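Local coordinates for protein lipid A deacylase PagL (PDB 2ERV) that hydrolyses the ester bond at the 3 position of lipid A in the outer membrane, releasing the primary fatty acyl chain from lipopolysaccharide, at residues 39-44 against 62-67; 50-55 against 93-98. All blocks are in the same frame, centred on the assembly; numbering follows the deposited sequence.

Interactions 1 and 2 both involve the stretch of barrel that runs through strands 35-48 and 57-70: 39-44 against 62-67 pairs the two strands within the membrane, and 50-55 belongs to the loop joining them, where it meets 93-98. Their centres are 26 Å apart, the nearest atoms about 13 Å, and they lie on opposite sides of the chain's centre. Interaction 1 carries bound detergent on its outer face, while the side chain of Ala-63 is about 12 Å from that of the catalytic His-126. Interaction 2 is nearer another member of the charge relay: the side chain of Gln-96 is about 6 Å from that of Glu-140.

Interaction 1. Residues 39-44 against 62-67; sequences GYWDAG and FAPVFV. With CXE (pentaethylene glycol monodecyl ether), chain D.
Two neighbouring transmembrane strands of the PagL beta barrel form this antiparallel hairpin pairing, with Tyr-40 opposite Val-65 and Asp-42 opposite Ala-63 as hydrogen-bonded pairs. Both bonds of each pair are made, the shortest from Asp-42 N to Ala-63 O at 2.7 Å. Just past the Asp-42 and Ala-63 pair, Phe-62 CA lies 3.2 Å from Asp-42 O in a CA-H...O contact.

One face carries Tyr-40, Asp-42, Ala-63 and Val-65. Tyr-40 CG stands between the backbone N and the carbonyl carbon (chi1 62°), and Val-65 CB sits over one face of the ring, 3.9 Å from the centroid and 14° off its normal, a CH-pi contact. Val-67 CG2 comes instead at the ring edge, 3.6 Å from Tyr-40 CE1. The polar ends on this face have partners on other strands: Tyr-40 OH hydrogen-bonds to Glu-80 OE1, Asp-42 OD2 makes salt bridges with Arg-18 and Arg-107, and Asp-42 OD1 a hydrogen bond with Ser-22 OG.

Trp-41, Phe-62 and Pro-64 occupy the other face. Trp-41 CE3 meets Phe-62 CZ at 3.5 Å; the planes are 16° apart but slid so far that the rings barely overlap. Trp-41 CZ3 also touches Pro-64 CB at 3.5 Å. The detergent's ether chain passes here, its O17 3.8 Å from Trp-41 CZ2, consistent with a lipid-facing surface.

Strand 15-24 flanks 39-44 through backbone bonds, and Trp-25, just after it, packs edge-to-face against Trp-41, while strand 75-88 borders 62-67.

Interaction 2. Residues 50-55 against 93-98; sequences GGDEGA and VGDQNL
Asp-95 CG lies anti to its carbonyl carbon, whereas Asp-52 CG is set between its backbone N and carbonyl carbon (chi1 66°), and the two carboxylates stack with planes 16° apart. Asp-95 OD1 accepts from Asp-52 N at 2.7 Å, with an N-H...O angle of 165°; the donor approaches on the anti side, somewhat out of the carboxylate plane. The same oxygen is 3.6 Å from Asp-52 OD1. Such closeness of like charges would be expected to raise the affinity of one acid for a proton, an effect the backbone N-H would partly offset.

Gly-94 O is gripped by two donors, Glu-53 N at 2.9 Å and Gly-54 N at 3.2 Å, both in the carbonyl plane. It belongs to a type II' beta turn from Val-93 to Gln-96 that joins the short strands 92-93 and 96-97 into a small hairpin. The positive phi of Gly-94 suits the second position of this turn. The facing loop, between barrel strands 35-48 and 57-70, is itself closed by Gly-51 N bonding to Gly-54 O, so the contact docks one inter-strand turn on another.

The backbones come close at Gly-51, whose CA is 3.4 Å from Asp-95 OD1 and 4.0 Å from Gly-94 CA. Glu-53 CG rests 3.3 Å from Asp-95 O; beyond it the chain bends and OE1 makes a salt bridge with Arg-92 NE. A water accepts from Gly-94 N and lies within hydrogen-bonding distance of Ala-55 O, linking the two segments. Beyond the turn, Gln-96 NE2 bonds to Gly-138 O and Asn-97 N to Asp-137, tying strand 96-97 to the segment leading into strand 139-149.

Interaction 1. Residues 39-44 against 62-67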
# COMPACT_ATOMS: atom_id res chain seq x y z
N GLY A 39 -2.92 -12.76 6.36
CA GLY A 39 -3.06 -11.33 6.06
C GLY A 39 -2.75 -10.42 7.22
O GLY A 39 -2.32 -10.88 8.31
N TYR A 40 -2.97 -9.13 6.98
CA TYR A 40 -2.72 -8.12 8.01
C TYR A 40 -3.57 -6.88 7.79
O TYR A 40 -4.07 -6.64 6.66
CB TYR A 40 -1.23 -7.78 8.15
CG TYR A 40 -0.60 -7.18 6.90
CD1 TYR A 40 -0.08 -8.00 5.90
CD2 TYR A 40 -0.52 -5.80 6.75
CE1 TYR A 40 0.54 -7.43 4.75
CE2 TYR A 40 0.05 -5.23 5.63
CZ TYR A 40 0.58 -6.04 4.63
OH TYR A 40 1.18 -5.44 3.55
N TRP A 41 -3.76 -6.11 8.86
CA TRP A 41 -4.45 -4.85 8.73
C TRP A 41 -3.35 -3.85 8.50
O TRP A 41 -2.37 -3.86 9.21
CB TRP A 41 -5.14 -4.48 10.03
CG TRP A 41 -6.24 -5.40 10.42
CD1 TRP A 41 -6.26 -6.29 11.47
CD2 TRP A 41 -7.50 -5.51 9.76
NE1 TRP A 41 -7.47 -6.95 11.50
CE2 TRP A 41 -8.26 -6.48 10.47
CE3 TRP A 41 -8.10 -4.86 8.67
CZ2 TRP A 41 -9.56 -6.83 10.09
CZ3 TRP A 41 -9.41 -5.19 8.31
CH2 TRP A 41 -10.12 -6.17 9.03
N ASP A 42 -3.53 -2.96 7.54
CA ASP A 42 -2.47 -2.03 7.17
C ASP A 42 -2.98 -0.57 7.27
O ASP A 42 -3.95 -0.19 6.59
CB ASP A 42 -1.97 -2.34 5.76
CG ASP A 42 -0.61 -1.71 5.49
OD1 ASP A 42 0.24 -1.74 6.40
OD2 ASP A 42 -0.27 -1.20 4.42
N ALA A 43 -2.32 0.22 8.10
CA ALA A 43 -2.58 1.67 8.23
C ALA A 43 -1.41 2.44 7.58
O ALA A 43 -0.23 2.11 7.82
CB ALA A 43 -2.72 2.06 9.70
N GLY A 44 -1.72 3.44 6.76
CA GLY A 44 -0.69 4.11 5.98
C GLY A 44 -0.84 5.61 6.04
O GLY A 44 -1.95 6.15 5.99
N PHE A 62 -6.42 2.81 5.23
CA PHE A 62 -6.54 1.63 6.03
C PHE A 62 -7.11 0.49 5.18
O PHE A 62 -8.11 0.67 4.50
CB PHE A 62 -7.46 1.88 7.22
CG PHE A 62 -7.59 0.69 8.10
CD1 PHE A 62 -6.62 0.44 9.07
CD2 PHE A 62 -8.63 -0.22 7.92
CE1 PHE A 62 -6.71 -0.68 9.86
CE2 PHE A 62 -8.71 -1.34 8.73
CZ PHE A 62 -7.77 -1.55 9.70
N ALA A 63 -6.46 -0.68 5.22
CA ALA A 63 -6.85 -1.82 4.38
C ALA A 63 -6.61 -3.15 5.06
O ALA A 63 -5.58 -3.31 5.75
CB ALA A 63 -6.06 -1.79 3.00
N PRO A 64 -7.54 -4.10 4.88
CA PRO A 64 -7.20 -5.50 5.09
C PRO A 64 -6.35 -5.90 3.90
O PRO A 64 -6.66 -5.51 2.75
CB PRO A 64 -8.57 -6.24 5.06
CG PRO A 64 -9.53 -5.29 4.31
CD PRO A 64 -8.96 -3.93 4.47
N VAL A 65 -5.26 -6.61 4.15
CA VAL A 65 -4.37 -7.05 3.08
C VAL A 65 -4.18 -8.57 3.20
O VAL A 65 -3.67 -9.05 4.22
CB VAL A 65 -2.97 -6.36 3.18
CG1 VAL A 65 -2.05 -6.79 2.03
CG2 VAL A 65 -3.12 -4.79 3.20
N PHE A 66 -4.55 -9.31 2.17
CA PHE A 66 -4.35 -10.77 2.12
C PHE A 66 -2.95 -11.06 1.65
O PHE A 66 -2.43 -10.36 0.80
CB PHE A 66 -5.36 -11.41 1.15
CG PHE A 66 -6.77 -11.45 1.72
CD1 PHE A 66 -7.18 -12.53 2.52
CD2 PHE A 66 -7.64 -10.39 1.51
CE1 PHE A 66 -8.45 -12.55 3.08
CE2 PHE A 66 -8.93 -10.41 2.06
CZ PHE A 66 -9.32 -11.50 2.84
N VAL A 67 -2.36 -12.13 2.17
CA VAL A 67 -0.98 -12.46 1.83
C VAL A 67 -0.94 -13.91 1.53
O VAL A 67 -1.42 -14.71 2.35
CB VAL A 67 -0.04 -12.16 3.05
CG1 VAL A 67 1.40 -12.66 2.82
CG2 VAL A 67 -0.02 -10.64 3.33
C15 CXE D . -8.88 -11.94 12.21
C16 CXE D . -9.01 -11.87 10.69
O17 CXE D . -9.58 -10.61 10.31
C18 CXE D . -10.65 -10.75 9.38
C19 CXE D . -10.20 -10.33 7.98
O20 CXE D . -11.19 -9.48 7.35
C21 CXE D . -11.28 -9.71 5.95
C22 CXE D . -12.28 -8.73 5.35
O23 CXE D . -11.89 -8.40 4.02
C24 CXE D . -12.77 -7.41 3.49
C25 CXE D . -12.65 -7.32 1.97
O26 CXE D . -13.33 -6.14 1.56

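Interaction 2. Residues 50-55 against 93-98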
# COMPACT_ATOMS: atom_id res chain seq x y z
N GLY A 50 3.97 17.36 -4.94
CA GLY A 50 3.04 18.17 -5.73
C GLY A 50 3.29 17.98 -7.20
O GLY A 50 4.29 17.41 -7.59
N GLY A 51 2.38 18.46 -8.04
CA GLY A 51 2.55 18.38 -9.47
C GLY A 51 1.74 19.54 -10.04
O GLY A 51 1.58 20.54 -9.38
N ASP A 52 1.16 19.39 -11.22
CA ASP A 52 0.47 20.56 -11.73
C ASP A 52 -0.95 20.78 -11.22
O ASP A 52 -1.52 21.86 -11.44
CB ASP A 52 0.65 20.68 -13.23
CG ASP A 52 -0.01 19.59 -13.98
OD1 ASP A 52 -1.08 19.11 -13.51
OD2 ASP A 52 0.44 19.17 -15.08
N GLU A 53 -1.52 19.80 -10.50
CA GLU A 53 -2.84 20.02 -9.86
C GLU A 53 -2.89 20.45 -8.40
O GLU A 53 -3.71 21.32 -8.04
CB GLU A 53 -3.76 18.83 -10.06
CG GLU A 53 -4.11 18.63 -11.50
CD GLU A 53 -5.26 19.50 -11.94
OE1 GLU A 53 -5.73 20.37 -11.18
OE2 GLU A 53 -5.71 19.28 -13.07
N GLY A 54 -2.09 19.79 -7.54
CA GLY A 54 -1.90 20.20 -6.15
C GLY A 54 -0.43 20.40 -5.78
O GLY A 54 0.49 19.86 -6.46
N ALA A 55 -0.18 21.22 -4.75
CA ALA A 55 1.12 21.21 -4.08
C ALA A 55 1.13 19.87 -3.35
O ALA A 55 0.27 19.01 -3.62
CB ALA A 55 1.26 22.40 -3.09
N VAL A 93 -4.08 16.09 -6.38
CA VAL A 93 -2.86 15.49 -5.85
C VAL A 93 -1.96 15.24 -7.05
O VAL A 93 -2.42 14.71 -8.08
CB VAL A 93 -3.17 14.12 -5.16
CG1 VAL A 93 -1.93 13.49 -4.53
CG2 VAL A 93 -4.27 14.29 -4.08
N GLY A 94 -0.70 15.64 -6.94
CA GLY A 94 0.24 15.50 -8.02
C GLY A 94 -0.33 16.19 -9.25
O GLY A 94 -0.79 17.34 -9.15
N ASP A 95 -0.35 15.49 -10.37
CA ASP A 95 -0.95 16.01 -11.60
C ASP A 95 -2.43 15.64 -11.72
O ASP A 95 -3.00 15.80 -12.78
CB ASP A 95 -0.23 15.43 -12.83
CG ASP A 95 1.17 15.97 -13.05
OD1 ASP A 95 1.62 16.94 -12.38
OD2 ASP A 95 1.90 15.43 -13.90
N GLN A 96 -3.06 15.13 -10.65
CA GLN A 96 -4.36 14.44 -10.78
C GLN A 96 -5.50 15.17 -10.06
O GLN A 96 -5.33 15.65 -8.97
CB GLN A 96 -4.30 13.02 -10.20
CG GLN A 96 -3.16 12.09 -10.75
CD GLN A 96 -3.17 11.97 -12.27
OE1 GLN A 96 -2.33 12.58 -12.93
NE2 GLN A 96 -4.07 11.15 -12.82
N ASN A 97 -6.67 15.25 -10.70
CA ASN A 97 -7.87 15.73 -10.01
C ASN A 97 -8.68 14.53 -9.65
O ASN A 97 -9.30 13.89 -10.51
CB ASN A 97 -8.64 16.69 -10.90
CG ASN A 97 -9.87 17.30 -10.20
OD1 ASN A 97 -10.27 16.89 -9.13
ND2 ASN A 97 -10.49 18.24 -10.87
N LEU A 98 -8.61 14.15 -8.37
CA LEU A 98 -9.31 12.97 -7.88
C LEU A 98 -10.83 13.13 -7.76
O LEU A 98 -11.56 12.13 -7.65
CB LEU A 98 -8.76 12.58 -6.52
CG LEU A 98 -7.25 12.31 -6.43
CD1 LEU A 98 -6.94 11.96 -5.02
CD2 LEU A 98 -6.97 11.15 -7.37
O HOH W 1 0.26 16.45 -4.28